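Local coordinates for protein arylamine n-acetyltransferase NAT (Mycobacterium tuberculosis, PDB 4BGF) that transfers an acetyl group to arylamine substrates, probably from acetyl-coenzyme A, at residues A[144-149]-A[153-158]. Numbering follows the deposited sequence.
Sequences GAVQPT and PYRLED
Gln147 and Tyr154 form a single antiparallel bridge, a hydrogen-bonded pair in which Gln147 N reaches Tyr154 O at 2.7 Å and Tyr154 N returns to Gln147 O at 2.7 Å. Residues 144-149 run, as an irregular loop, along the outer side of strand 154-159, with end-to-end directions 153° apart. In the arylamine N-acetyltransferase fold this is the edge strand of an antiparallel sheet; its other side bonds to strand 162-168. Beyond the bridge, Gly144, whose positive phi (73°) favours glycine, gives its N-H to Leu156 O over 2.8 Å.

On one face, Thr149 CG2 approaches Tyr154 CD1 obliquely at 3.8 Å, while the Tyr154 hydroxyl is hydrogen-bonded to Gln133 O; the ring lies near, without touching, the probable catalytic triad Cys70, His110 and Asp127. On the other, Val146 and Pro153 lie side by side, with CG1 of Val146 4.1 Å from CB of Pro153. Arg155 sets out extended: with chi1 and chi2 both near 180°, its CD comes to 3.4 Å from Gly144 O before the chain bends at chi3. Arg155 NH2 is hydrogen-bonded to Gln166 OE1, and the residue makes a cation-pi contact with Trp173. Glu157 OE2 sits over one guanidinium face, 3.1 Å from Arg155 NE, a salt bridge of charges alone. At the guanidinium edge, in plane, a water accepts from Arg155 NH1 and donates to Gly144 O at 2.8 Å.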
ATOM      1  N   GLY A 144     -21.415  -7.525  -3.222  1.00 52.06           N
ATOM      2  CA  GLY A 144     -22.599  -6.746  -2.932  1.00 56.22           C
ATOM      3  C   GLY A 144     -22.612  -6.076  -1.580  1.00 56.30           C
ATOM      4  O   GLY A 144     -22.810  -4.864  -1.491  1.00 60.65           O
ATOM      5  N   ALA A 145     -22.431  -6.874  -0.533  1.00 51.32           N
ATOM      6  CA  ALA A 145     -22.614  -6.409   0.828  1.00 52.88           C
ATOM      7  C   ALA A 145     -21.771  -5.186   1.065  1.00 41.01           C
ATOM      8  O   ALA A 145     -20.593  -5.187   0.760  1.00 49.21           O
ATOM      9  CB  ALA A 145     -22.241  -7.490   1.793  1.00 42.52           C
ATOM     10  N   VAL A 146     -22.383  -4.120   1.549  1.00 42.50           N
ATOM     11  CA  VAL A 146     -21.646  -2.899   1.801  1.00 44.85           C
ATOM     12  C   VAL A 146     -20.891  -3.136   3.079  1.00 47.16           C
ATOM     13  O   VAL A 146     -21.456  -3.632   4.044  1.00 49.86           O
ATOM     14  CB  VAL A 146     -22.573  -1.710   1.938  1.00 43.31           C
ATOM     15  CG1 VAL A 146     -21.813  -0.508   2.424  1.00 42.03           C
ATOM     16  CG2 VAL A 146     -23.239  -1.417   0.601  1.00 47.79           C
ATOM     17  N   GLN A 147     -19.604  -2.817   3.083  1.00 48.52           N
ATOM     18  CA  GLN A 147     -18.737  -3.188   4.198  1.00 35.99           C
ATOM     19  C   GLN A 147     -18.101  -1.980   4.878  1.00 35.29           C
ATOM     20  O   GLN A 147     -17.273  -1.282   4.290  1.00 34.56           O
ATOM     21  CB  GLN A 147     -17.674  -4.193   3.730  1.00 33.75           C
ATOM     22  CG  GLN A 147     -18.208  -5.604   3.666  1.00 34.75           C
ATOM     23  CD  GLN A 147     -17.262  -6.592   3.031  1.00 32.84           C
ATOM     24  OE1 GLN A 147     -16.450  -7.203   3.707  1.00 38.68           O
ATOM     25  NE2 GLN A 147     -17.394  -6.785   1.731  1.00 46.30           N
ATOM     26  N   PRO A 148     -18.497  -1.732   6.133  1.00 36.84           N
ATOM     27  CA  PRO A 148     -17.908  -0.679   6.960  1.00 36.53           C
ATOM     28  C   PRO A 148     -16.422  -0.892   7.215  1.00 34.70           C
ATOM     29  O   PRO A 148     -15.962  -2.027   7.337  1.00 33.34           O
ATOM     30  CB  PRO A 148     -18.685  -0.795   8.276  1.00 38.97           C
ATOM     31  CG  PRO A 148     -19.943  -1.435   7.916  1.00 41.48           C
ATOM     32  CD  PRO A 148     -19.632  -2.381   6.810  1.00 39.41           C
ATOM     33  N   THR A 149     -15.683   0.204   7.291  1.00 34.54           N
ATOM     34  CA  THR A 149     -14.266   0.179   7.599  1.00 31.19           C
ATOM     35  C   THR A 149     -14.078   1.255   8.655  1.00 40.97           C
ATOM     36  O   THR A 149     -15.010   1.969   8.987  1.00 40.79           O
ATOM     37  CB  THR A 149     -13.395   0.500   6.363  1.00 29.06           C
ATOM     38  OG1 THR A 149     -13.689   1.804   5.885  1.00 34.90           O
ATOM     39  CG2 THR A 149     -13.655  -0.489   5.234  1.00 44.06           C
ATOM     40  N   PRO A 153     -16.764   3.243   3.735  1.00 38.00           N
ATOM     41  CA  PRO A 153     -17.093   1.828   3.520  1.00 33.81           C
ATOM     42  C   PRO A 153     -16.706   1.338   2.124  1.00 39.65           C
ATOM     43  O   PRO A 153     -16.705   2.095   1.139  1.00 32.41           O
ATOM     44  CB  PRO A 153     -18.622   1.804   3.659  1.00 39.05           C
ATOM     45  CG  PRO A 153     -18.975   3.075   4.297  1.00 40.83           C
ATOM     46  CD  PRO A 153     -17.992   4.040   3.779  1.00 36.62           C
ATOM     47  N   TYR A 154     -16.383   0.050   2.055  1.00 37.01           N
ATOM     48  CA  TYR A 154     -15.941  -0.589   0.830  1.00 34.04           C
ATOM     49  C   TYR A 154     -16.906  -1.682   0.432  1.00 33.43           C
ATOM     50  O   TYR A 154     -17.763  -2.102   1.209  1.00 33.10           O
ATOM     51  CB  TYR A 154     -14.525  -1.166   0.995  1.00 27.66           C
ATOM     52  CG  TYR A 154     -13.425  -0.128   0.889  1.00 26.21           C
ATOM     53  CD1 TYR A 154     -13.408   0.963   1.731  1.00 26.79           C
ATOM     54  CD2 TYR A 154     -12.408  -0.242  -0.048  1.00 24.50           C
ATOM     55  CE1 TYR A 154     -12.430   1.902   1.654  1.00 28.40           C
ATOM     56  CE2 TYR A 154     -11.422   0.702  -0.136  1.00 23.44           C
ATOM     57  CZ  TYR A 154     -11.440   1.768   0.719  1.00 24.05           C
ATOM     58  OH  TYR A 154     -10.479   2.724   0.662  1.00 23.24           O
ATOM     59  N   ARG A 155     -16.752  -2.113  -0.802  1.00 30.86           N
ATOM     60  CA  ARG A 155     -17.613  -3.113  -1.371  1.00 40.72           C
ATOM     61  C   ARG A 155     -16.865  -3.881  -2.478  1.00 41.54           C
ATOM     62  O   ARG A 155     -16.020  -3.308  -3.164  1.00 35.91           O
ATOM     63  CB  ARG A 155     -18.854  -2.414  -1.918  1.00 43.19           C
ATOM     64  CG  ARG A 155     -19.780  -3.273  -2.701  1.00 36.47           C
ATOM     65  CD  ARG A 155     -21.026  -2.525  -3.107  1.00 40.87           C
ATOM     66  NE  ARG A 155     -20.826  -1.702  -4.299  0.93 42.98           N
ATOM     67  CZ  ARG A 155     -21.784  -1.016  -4.921  0.93 41.64           C
ATOM     68  NH1 ARG A 155     -23.024  -1.024  -4.479  1.00 44.40           N
ATOM     69  NH2 ARG A 155     -21.499  -0.315  -5.994  1.00 46.82           N
ATOM     70  N   LEU A 156     -17.169  -5.177  -2.612  1.00 43.57           N
ATOM     71  CA  LEU A 156     -16.702  -6.024  -3.717  1.00 37.16           C
ATOM     72  C   LEU A 156     -17.885  -6.332  -4.611  1.00 38.20           C
ATOM     73  O   LEU A 156     -18.984  -6.544  -4.116  1.00 36.74           O
ATOM     74  CB  LEU A 156     -16.159  -7.343  -3.192  1.00 36.25           C
ATOM     75  CG  LEU A 156     -14.781  -7.308  -2.533  1.00 31.75           C
ATOM     76  CD1 LEU A 156     -14.724  -8.204  -1.321  1.00 34.11           C
ATOM     77  CD2 LEU A 156     -13.728  -7.697  -3.501  1.00 25.83           C
ATOM     78  N   GLU A 157     -17.668  -6.368  -5.917  1.00 36.85           N
ATOM     79  CA  GLU A 157     -18.737  -6.676  -6.857  1.00 35.19           C
ATOM     80  C   GLU A 157     -18.197  -7.712  -7.808  1.00 34.63           C
ATOM     81  O   GLU A 157     -16.995  -7.842  -7.976  1.00 34.59           O
ATOM     82  CB  GLU A 157     -19.233  -5.421  -7.587  1.00 36.44           C
ATOM     83  CG  GLU A 157     -19.918  -4.365  -6.652  1.00 58.15           C
ATOM     84  CD  GLU A 157     -21.374  -4.660  -6.282  1.00 59.78           C
ATOM     85  OE1 GLU A 157     -21.702  -5.835  -6.055  1.00 61.65           O
ATOM     86  OE2 GLU A 157     -22.190  -3.709  -6.182  1.00 62.24           O
ATOM     87  N   ASP A 158     -19.084  -8.521  -8.364  1.00 47.73           N
ATOM     88  CA  ASP A 158     -18.687  -9.560  -9.303  1.00 49.18           C
ATOM     89  C   ASP A 158     -18.396  -8.927 -10.649  1.00 52.93           C
ATOM     90  O   ASP A 158     -18.976  -7.901 -11.009  1.00 57.22           O
ATOM     91  CB  ASP A 158     -19.804 -10.601  -9.463  1.00 51.50           C
ATOM     92  CG  ASP A 158     -19.424 -11.980  -8.938  1.00 49.82           C
ATOM     93  OD1 ASP A 158     -18.506 -12.106  -8.116  1.00 44.88           O
ATOM     94  OD2 ASP A 158     -20.082 -12.957  -9.345  0.77 55.41           O
TER
HETATM   95  O   HOH W   1     -24.378  -2.700  -2.178  1.00 44.28           O